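Local coordinates for protease VP4 (Blotched snakehead virus, PDB 2GEF), which probably cleaves the viral polyprotein as a serine protease that uses a serine/lysine catalytic dyad, at residues T44-I49 with V125-P130; D57-D62 with T105-A110; R20-V25 with D121-W126. All coordinates share one frame; numbering follows the deposited sequence.

Contact 1: T44-I49 with V125-P130; sequences TSELYI and VWNDMP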
loop_
_atom_site.group_PDB
_atom_site.type_symbol
_atom_site.label_atom_id
_atom_site.label_comp_id
_atom_site.label_asym_id
_atom_site.label_seq_id
_atom_site.Cartn_x
_atom_site.Cartn_y
_atom_site.Cartn_z
ATOM N N THR A 44 -2.522 11.833 8.535
ATOM C CA THR A 44 -1.412 11.519 7.686
ATOM C C THR A 44 -1.861 10.592 6.519
ATOM O O THR A 44 -2.771 9.893 6.672
ATOM C CB THR A 44 -0.196 10.757 8.521
ATOM O OG1 THR A 44 -0.716 9.542 9.143
ATOM C CG2 THR A 44 0.389 11.666 9.617
ATOM N N SER A 45 -1.173 10.666 5.384
ATOM C CA SER A 45 -1.361 9.787 4.222
ATOM C C SER A 45 0.055 9.672 3.700
ATOM O O SER A 45 0.778 10.749 3.476
ATOM C CB SER A 45 -2.195 10.571 3.158
ATOM O OG SER A 45 -2.513 9.773 2.122
ATOM N N GLU A 46 0.438 8.443 3.405
ATOM C CA GLU A 46 1.819 8.085 2.987
ATOM C C GLU A 46 1.706 6.894 2.044
ATOM O O GLU A 46 0.852 6.074 2.244
ATOM C CB GLU A 46 2.419 7.414 4.241
ATOM C CG GLU A 46 3.683 7.802 4.643
ATOM C CD GLU A 46 3.913 7.383 6.101
ATOM O OE1 GLU A 46 2.956 7.398 6.949
ATOM O OE2 GLU A 46 5.062 7.024 6.416
ATOM N N LEU A 47 2.695 6.620 1.199
ATOM C CA LEU A 47 2.878 5.244 0.608
ATOM C C LEU A 47 3.750 4.361 1.370
ATOM O O LEU A 47 4.632 4.793 2.053
ATOM C CB LEU A 47 3.437 5.390 -0.775
ATOM C CG LEU A 47 2.415 6.151 -1.640
ATOM C CD1 LEU A 47 3.099 6.231 -2.989
ATOM C CD2 LEU A 47 1.029 5.590 -1.791
ATOM N N TYR A 48 3.444 3.094 1.290
ATOM C CA TYR A 48 4.259 1.966 1.741
ATOM C C TYR A 48 4.350 1.039 0.553
ATOM O O TYR A 48 3.483 1.072 -0.333
ATOM C CB TYR A 48 3.601 1.183 2.902
ATOM C CG TYR A 48 3.683 1.772 4.319
ATOM C CD1 TYR A 48 3.376 3.108 4.597
ATOM C CD2 TYR A 48 4.026 0.981 5.358
ATOM C CE1 TYR A 48 3.446 3.623 5.904
ATOM C CE2 TYR A 48 4.123 1.487 6.643
ATOM C CZ TYR A 48 3.850 2.777 6.930
ATOM O OH TYR A 48 3.967 3.152 8.339
ATOM N N ILE A 49 5.349 0.208 0.572
ATOM C CA ILE A 49 5.598 -0.753 -0.485
ATOM C C ILE A 49 5.524 -2.067 0.153
ATOM O O ILE A 49 6.070 -2.157 1.193
ATOM C CB ILE A 49 6.934 -0.630 -1.223
ATOM C CG1 ILE A 49 6.789 -1.446 -2.529
ATOM C CG2 ILE A 49 8.219 -0.993 -0.319
ATOM C CD1 ILE A 49 7.888 -1.345 -3.418
ATOM N N VAL A 125 12.076 4.665 4.118
ATOM C CA VAL A 125 12.276 5.569 5.234
ATOM C C VAL A 125 11.784 4.859 6.541
ATOM O O VAL A 125 11.026 3.866 6.490
ATOM C CB VAL A 125 11.491 6.992 5.000
ATOM C CG1 VAL A 125 12.198 7.974 3.930
ATOM C CG2 VAL A 125 9.924 6.853 4.763
ATOM N N TRP A 126 12.173 5.416 7.678
ATOM C CA TRP A 126 11.500 5.216 8.948
ATOM C C TRP A 126 10.582 6.400 9.195
ATOM O O TRP A 126 10.982 7.579 9.147
ATOM C CB TRP A 126 12.521 5.135 10.094
ATOM C CG TRP A 126 13.482 3.984 10.001
ATOM C CD1 TRP A 126 13.662 3.148 8.904
ATOM C CD2 TRP A 126 14.412 3.553 10.990
ATOM N NE1 TRP A 126 14.633 2.188 9.191
ATOM C CE2 TRP A 126 15.078 2.392 10.477
ATOM C CE3 TRP A 126 14.713 3.979 12.288
ATOM C CZ2 TRP A 126 16.054 1.696 11.209
ATOM C CZ3 TRP A 126 15.670 3.269 13.015
ATOM C CH2 TRP A 126 16.329 2.158 12.463
ATOM N N ASN A 127 9.324 6.074 9.459
ATOM C CA ASN A 127 8.277 7.031 9.869
ATOM C C ASN A 127 8.041 6.398 11.251
ATOM O O ASN A 127 8.353 5.204 11.416
ATOM C CB ASN A 127 7.008 6.955 8.894
ATOM C CG ASN A 127 6.169 5.669 9.076
ATOM O OD1 ASN A 127 6.266 4.921 10.090
ATOM N ND2 ASN A 127 5.277 5.464 8.153
ATOM N N ASP A 128 7.601 7.118 12.277
ATOM C CA ASP A 128 7.573 6.475 13.611
ATOM C C ASP A 128 6.128 6.068 13.917
ATOM O O ASP A 128 5.595 6.180 15.014
ATOM C CB ASP A 128 8.198 7.342 14.695
ATOM C CG ASP A 128 9.506 7.977 14.251
ATOM O OD1 ASP A 128 10.579 7.412 14.564
ATOM O OD2 ASP A 128 9.466 9.043 13.570
HETATM N N MSE A 129 5.497 5.515 12.891
HETATM C CA MSE A 129 4.080 5.278 12.936
HETATM C C MSE A 129 3.981 3.868 13.526
HETATM O O MSE A 129 5.004 3.147 13.565
HETATM C CB MSE A 129 3.509 5.441 11.525
HETATM C CG MSE A 129 3.756 6.860 10.955
HETATM SE SE MSE A 129 2.779 8.293 11.948
HETATM C CE MSE A 129 1.071 7.346 11.703
ATOM N N PRO A 130 2.803 3.488 14.041
ATOM C CA PRO A 130 2.639 2.096 14.485
ATOM C C PRO A 130 2.497 1.129 13.319
ATOM O O PRO A 130 2.440 1.548 12.167
ATOM C CB PRO A 130 1.281 2.132 15.250
ATOM C CG PRO A 130 0.518 3.023 14.420
ATOM C CD PRO A 130 1.558 4.238 14.271
HETATM O O HOH W 1 4.065 1.250 10.212
#
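Glu46 and Asn127 bring strand 44-49 up against the segment 125-130, which carries on from strand 120-126 into a loop, with their CA atoms 9.5 Å apart. The touching parts, 44-48 and 127-130, run nearly perpendicular, 96° between their directions, and no backbone hydrogen bond joins them; side chains bridge the gap. Asn127 makes the two polar links. With chi1 at 72° its CG sits between the backbone N and the carbonyl carbon. ND2 donates to the phenol of Tyr48, which meets the amide tip to tip: Asn127 ND2 to Tyr48 OH is 2.7 Å, with OH close to the amide plane while ring and amide planes are turned 53° apart. ND2 is also directed at the carboxylate of Glu46, though the modelled distance from Asn127 ND2 to Glu46 OE2, 2.3 Å, is too short to be taken literally. The other carboxylate oxygen, OE1, lies at the edge of the Tyr48 ring, in its plane. Strand 43-52 is a member of the mixed sheet of this peptidase S50 domain, lying between strands 31-38 and 104-109, and Pro108 of the latter packs on Glu46, Tyr48 and Asn127. The side chain of Glu46 is about 9 Å from that of the active-site Lys173, so this buried polar cluster is near the dyad without being part of it. An Asx turn shapes the loop: Met129 N donates to Asn127 OD1 at 3.0 Å, from above the carbonyl plane of the amide. Met129, a selenomethionine bent at chi2 and chi3, slides past Thr44 in the opposite direction, its CE 3.8 Å from Thr44 OG1. Beyond it a water lies 2.7 Å from Tyr48 OH and donates to Pro130 O.

Contact 2: D57-D62 with T105-A110; sequences DLMSPD and TILPVA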
loop_
_atom_site.group_PDB
_atom_site.type_symbol
_atom_site.label_atom_id
_atom_site.label_comp_id
_atom_site.label_asym_id
_atom_site.label_seq_id
_atom_site.Cartn_x
_atom_site.Cartn_y
_atom_site.Cartn_z
ATOM N N ASP A 57 15.138 -6.400 7.847
ATOM C CA ASP A 57 16.384 -5.621 8.016
ATOM C C ASP A 57 16.258 -4.197 7.610
ATOM O O ASP A 57 17.181 -3.446 7.792
ATOM C CB ASP A 57 17.542 -6.151 7.179
ATOM C CG ASP A 57 17.197 -6.353 5.716
ATOM O OD1 ASP A 57 16.248 -7.075 5.456
ATOM O OD2 ASP A 57 17.894 -5.807 4.844
ATOM N N LEU A 58 15.154 -3.896 6.942
ATOM C CA LEU A 58 14.886 -2.606 6.322
ATOM C C LEU A 58 13.824 -1.818 7.143
ATOM O O LEU A 58 13.677 -0.582 6.953
ATOM C CB LEU A 58 14.408 -2.767 4.903
ATOM C CG LEU A 58 15.415 -2.977 3.761
ATOM C CD1 LEU A 58 14.621 -3.161 2.488
ATOM C CD2 LEU A 58 16.563 -1.968 3.582
HETATM N N MSE A 59 13.120 -2.538 8.042
HETATM C CA MSE A 59 12.163 -1.948 8.992
HETATM C C MSE A 59 12.822 -1.231 10.112
HETATM O O MSE A 59 13.901 -1.683 10.566
HETATM C CB MSE A 59 11.367 -3.053 9.647
HETATM C CG MSE A 59 10.472 -3.785 8.559
HETATM SE SE MSE A 59 9.483 -5.252 9.152
HETATM C CE MSE A 59 8.058 -4.301 9.942
ATOM N N SER A 60 12.161 -0.198 10.644
ATOM C CA SER A 60 12.433 0.274 12.067
ATOM C C SER A 60 12.354 -0.909 13.088
ATOM O O SER A 60 11.538 -1.838 12.855
ATOM C CB SER A 60 11.390 1.357 12.451
ATOM O OG SER A 60 11.604 1.755 13.763
ATOM N N PRO A 61 13.133 -0.893 14.211
ATOM C CA PRO A 61 12.929 -1.983 15.260
ATOM C C PRO A 61 11.493 -1.952 15.924
ATOM O O PRO A 61 10.896 -2.964 16.320
ATOM C CB PRO A 61 14.023 -1.673 16.294
ATOM C CG PRO A 61 15.051 -0.746 15.582
ATOM C CD PRO A 61 14.282 0.008 14.531
ATOM N N ASP A 62 10.914 -0.747 15.963
ATOM C CA ASP A 62 9.702 -0.452 16.703
ATOM C C ASP A 62 8.558 -1.149 15.974
ATOM O O ASP A 62 7.504 -1.304 16.606
ATOM C CB ASP A 62 9.393 1.051 16.636
ATOM C CG ASP A 62 10.329 1.920 17.527
ATOM O OD1 ASP A 62 10.960 1.436 18.495
ATOM O OD2 ASP A 62 10.397 3.124 17.223
ATOM N N THR A 105 6.798 -8.204 3.558
ATOM C CA THR A 105 7.106 -7.176 4.479
ATOM C C THR A 105 6.629 -5.903 3.872
ATOM O O THR A 105 6.768 -5.737 2.640
ATOM C CB THR A 105 8.666 -7.118 4.545
ATOM O OG1 THR A 105 9.121 -8.389 4.971
ATOM C CG2 THR A 105 9.083 -6.222 5.633
ATOM N N ILE A 106 6.058 -4.979 4.642
ATOM C CA ILE A 106 5.678 -3.661 4.087
ATOM C C ILE A 106 6.557 -2.577 4.766
ATOM O O ILE A 106 7.043 -2.745 5.893
ATOM C CB ILE A 106 4.149 -3.395 4.299
ATOM C CG1 ILE A 106 3.858 -3.442 5.786
ATOM C CG2 ILE A 106 3.350 -4.479 3.620
ATOM C CD1 ILE A 106 2.542 -2.900 6.342
ATOM N N LEU A 107 6.862 -1.542 4.030
ATOM C CA LEU A 107 7.850 -0.528 4.419
ATOM C C LEU A 107 7.368 0.857 4.030
ATOM O O LEU A 107 6.875 1.053 2.868
ATOM C CB LEU A 107 9.241 -0.745 3.737
ATOM C CG LEU A 107 9.862 -2.167 3.980
ATOM C CD1 LEU A 107 10.909 -2.504 2.897
ATOM C CD2 LEU A 107 10.426 -2.245 5.315
ATOM N N PRO A 108 7.525 1.838 4.931
ATOM C CA PRO A 108 7.101 3.192 4.458
ATOM C C PRO A 108 8.054 3.638 3.391
ATOM O O PRO A 108 9.179 3.303 3.452
ATOM C CB PRO A 108 7.126 4.083 5.741
ATOM C CG PRO A 108 7.667 3.126 6.869
ATOM C CD PRO A 108 8.082 1.818 6.290
ATOM N N VAL A 109 7.612 4.357 2.363
ATOM C CA VAL A 109 8.536 4.898 1.351
ATOM C C VAL A 109 8.271 6.440 1.027
ATOM O O VAL A 109 7.080 6.837 0.814
ATOM C CB VAL A 109 8.436 4.063 0.102
ATOM C CG1 VAL A 109 8.504 2.553 0.437
ATOM C CG2 VAL A 109 7.145 4.315 -0.600
ATOM N N ALA A 110 9.328 7.273 0.921
ATOM C CA ALA A 110 9.158 8.657 0.519
ATOM C C ALA A 110 9.100 8.907 -0.971
ATOM O O ALA A 110 8.654 9.917 -1.343
ATOM C CB ALA A 110 10.285 9.410 1.046
#
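Met59 and Leu107 are the nearest CA pair, 6.4 Å apart, between strand 105-109 and a segment that leaves a 3-10 turn at 57-58, and no hydrogen bond links the two. Leu107 points its branches at both neighbours. Its CD1 meets CD1 of Leu58 at 3.8 Å, the two side chains crossing at about a right angle, while its CD2 lies 3.6 Å from CG of Met59 and close to that residue's backbone N. In Met59, a selenomethionine, chi2 of 177° puts SE anti to CA, and SE lies 3.7 Å from Thr105 CG2. That methyl is anti to the Thr105 backbone N; the hydroxyl OG1 bonds instead to Gly53 O and His55 N, in the chain just before residues 57-62. Further along, Ser60 takes the N-cap position of the short, weakly bonded helix 61-64, where Asp62 N makes a weak bond to OG. Phe27 touches both leucines and Trp77 touches Met59 and Thr105, so the contact belongs to a buried apolar layer. Strand 104-109 pairs with strands 43-52 and 75-77, and the arrangement is a 3-10 turn and loop packed through Leu58 and Met59 on one strand of the protease's mixed sheet.

Contact 3: R20-V25 with D121-W126; sequences RNSRIV and DVDVVW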
loop_
_atom_site.group_PDB
_atom_site.type_symbol
_atom_site.label_atom_id
_atom_site.label_comp_id
_atom_site.label_asym_id
_atom_site.label_seq_id
_atom_site.Cartn_x
_atom_site.Cartn_y
_atom_site.Cartn_z
ATOM N N ARG A 20 12.363 9.465 8.028
ATOM C CA ARG A 20 13.683 9.565 8.568
ATOM C C ARG A 20 14.520 8.292 8.237
ATOM O O ARG A 20 13.992 7.279 7.735
ATOM C CB ARG A 20 13.520 9.887 10.042
ATOM C CG ARG A 20 13.853 8.830 11.024
ATOM C CD ARG A 20 13.389 9.173 12.428
ATOM N NE ARG A 20 13.306 7.964 13.272
ATOM C CZ ARG A 20 14.202 7.594 14.205
ATOM N NH1 ARG A 20 15.279 8.331 14.465
ATOM N NH2 ARG A 20 14.025 6.456 14.894
ATOM N N ASN A 21 15.817 8.336 8.520
ATOM C CA ASN A 21 16.712 7.264 8.184
ATOM C C ASN A 21 16.603 6.753 6.675
ATOM O O ASN A 21 16.568 5.556 6.379
ATOM C CB ASN A 21 16.596 6.148 9.223
ATOM C CG ASN A 21 17.656 5.065 9.034
ATOM O OD1 ASN A 21 18.680 5.318 8.432
ATOM N ND2 ASN A 21 17.400 3.856 9.513
ATOM N N SER A 22 16.655 7.692 5.743
ATOM C CA SER A 22 16.571 7.372 4.337
ATOM C C SER A 22 17.592 6.477 3.615
ATOM O O SER A 22 18.739 6.919 3.391
ATOM C CB SER A 22 16.596 8.709 3.578
ATOM O OG SER A 22 16.306 8.535 2.208
ATOM N N ARG A 23 17.167 5.280 3.109
ATOM C CA ARG A 23 18.024 4.520 2.178
ATOM C C ARG A 23 17.395 4.176 0.833
ATOM O O ARG A 23 16.309 3.605 0.764
ATOM C CB ARG A 23 18.524 3.271 2.819
ATOM C CG ARG A 23 17.819 2.926 4.078
ATOM C CD ARG A 23 18.543 1.702 4.671
ATOM N NE ARG A 23 18.941 0.758 3.607
ATOM C CZ ARG A 23 19.871 -0.165 3.781
ATOM N NH1 ARG A 23 20.453 -0.287 5.002
ATOM N NH2 ARG A 23 20.230 -0.953 2.763
ATOM N N ILE A 24 18.054 4.599 -0.240
ATOM C CA ILE A 24 17.721 4.134 -1.543
ATOM C C ILE A 24 17.947 2.575 -1.590
ATOM O O ILE A 24 19.010 2.092 -1.298
ATOM C CB ILE A 24 18.478 4.949 -2.678
ATOM C CG1 ILE A 24 18.466 6.483 -2.422
ATOM C CG2 ILE A 24 17.802 4.802 -4.037
ATOM C CD1 ILE A 24 17.417 6.978 -1.449
ATOM N N VAL A 25 16.899 1.798 -1.895
ATOM C CA VAL A 25 17.120 0.393 -2.176
ATOM C C VAL A 25 16.453 0.050 -3.484
ATOM O O VAL A 25 15.412 0.637 -3.921
ATOM C CB VAL A 25 16.797 -0.652 -0.984
ATOM C CG1 VAL A 25 16.004 -0.102 0.142
ATOM C CG2 VAL A 25 16.332 -2.138 -1.490
ATOM N N ASP A 121 14.363 2.078 -7.743
ATOM C CA ASP A 121 15.125 2.420 -6.600
ATOM C C ASP A 121 14.091 3.144 -5.748
ATOM O O ASP A 121 13.419 4.026 -6.213
ATOM C CB ASP A 121 16.269 3.364 -7.048
ATOM C CG ASP A 121 17.332 2.647 -7.730
ATOM O OD1 ASP A 121 17.962 1.720 -7.165
ATOM O OD2 ASP A 121 17.533 2.946 -8.910
ATOM N N VAL A 122 13.951 2.755 -4.499
ATOM C CA VAL A 122 12.795 3.137 -3.717
ATOM C C VAL A 122 13.470 3.697 -2.509
ATOM O O VAL A 122 14.365 3.046 -1.888
ATOM C CB VAL A 122 11.793 1.931 -3.386
ATOM C CG1 VAL A 122 10.830 2.153 -2.158
ATOM C CG2 VAL A 122 11.022 1.401 -4.644
ATOM N N ASP A 123 13.065 4.924 -2.213
ATOM C CA ASP A 123 13.546 5.562 -0.997
ATOM C C ASP A 123 12.743 5.028 0.218
ATOM O O ASP A 123 11.656 5.496 0.493
ATOM C CB ASP A 123 13.406 7.085 -1.204
ATOM C CG ASP A 123 13.931 7.906 -0.089
ATOM O OD1 ASP A 123 14.476 7.408 0.889
ATOM O OD2 ASP A 123 13.813 9.136 -0.252
ATOM N N VAL A 124 13.290 4.041 0.910
ATOM C CA VAL A 124 12.656 3.457 2.082
ATOM C C VAL A 124 13.019 4.380 3.266
ATOM O O VAL A 124 14.103 4.817 3.401
ATOM C CB VAL A 124 13.205 2.001 2.367
ATOM C CG1 VAL A 124 12.677 1.300 3.671
ATOM C CG2 VAL A 124 13.068 1.073 1.138
ATOM N N VAL A 125 12.076 4.665 4.118
ATOM C CA VAL A 125 12.276 5.569 5.234
ATOM C C VAL A 125 11.784 4.859 6.541
ATOM O O VAL A 125 11.026 3.866 6.490
ATOM C CB VAL A 125 11.491 6.992 5.000
ATOM C CG1 VAL A 125 12.198 7.974 3.930
ATOM C CG2 VAL A 125 9.924 6.853 4.763
ATOM N N TRP A 126 12.173 5.416 7.678
ATOM C CA TRP A 126 11.500 5.216 8.948
ATOM C C TRP A 126 10.582 6.400 9.195
ATOM O O TRP A 126 10.982 7.579 9.147
ATOM C CB TRP A 126 12.521 5.135 10.094
ATOM C CG TRP A 126 13.482 3.984 10.001
ATOM C CD1 TRP A 126 13.662 3.148 8.904
ATOM C CD2 TRP A 126 14.412 3.553 10.990
ATOM N NE1 TRP A 126 14.633 2.188 9.191
ATOM C CE2 TRP A 126 15.078 2.392 10.477
ATOM C CE3 TRP A 126 14.713 3.979 12.288
ATOM C CZ2 TRP A 126 16.054 1.696 11.209
ATOM C CZ3 TRP A 126 15.670 3.269 13.015
ATOM C CH2 TRP A 126 16.329 2.158 12.463
HETATM O O HOH W 2 15.029 3.499 5.853
#
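Arg20 and Trp126 form the first hydrogen-bonded pair of an antiparallel sheet edge, interrupted by a beta bulge before pairing resumes at Arg23 with Val124 and continues to Val25 with Val122. Asn21 and Ser22 thus lie opposite Val125 alone. The Arg20 side chain crosses that of Trp126 obliquely: CB is 3.5 Å from Trp126 O, and CG lies near that oxygen and Trp126 CB. Extended from CG to NE, the chain gives NE to a salt bridge with Asp128, just beyond the strand, while CZ comes near Trp126 CE3. At the tip Arg20 NH2 is 3.7 Å from Trp126 CE3, at the edge of the indole and in its plane, with guanidinium and ring 71° apart. Asn21 takes one indole face instead. Its CB makes a CH-pi contact with the five-membered ring, 3.9 Å from the centroid, and the amide stands nearly upright over the ring, 82° between planes. Asp123, on the face away from Trp126, accepts from Ser22 OG, its OD1 2.5 Å from that hydroxyl and met on the syn side, 23° out of the carboxylate plane. On the face bearing Arg23 and Val25, Leu58 touches both. A water bridges the bulge, donating weakly to Val124 O and, at 2.6 Å, to Asn21 O.

From the N terminus, residues 20-25 come first and pair with 121-126, so contact 3 closes the longest loop. Strand 43-52 follows and supplies 44-49 for contact 1, which closes on 125-130; the two therefore end on one stretch, sharing Val125 and Trp126. Contact 2, joining 57-62 to 105-110, lies wholly within both loops. Segment 105-110 connects the two sheets: Leu107 and Val109 pair with Ile49 and Leu47 of 44-49 in the mixed sheet, while Pro108 O and, at the corner, Ala110 N bond to Val125 and Asp123 of strand 120-126, which belongs to the three-stranded antiparallel sheet.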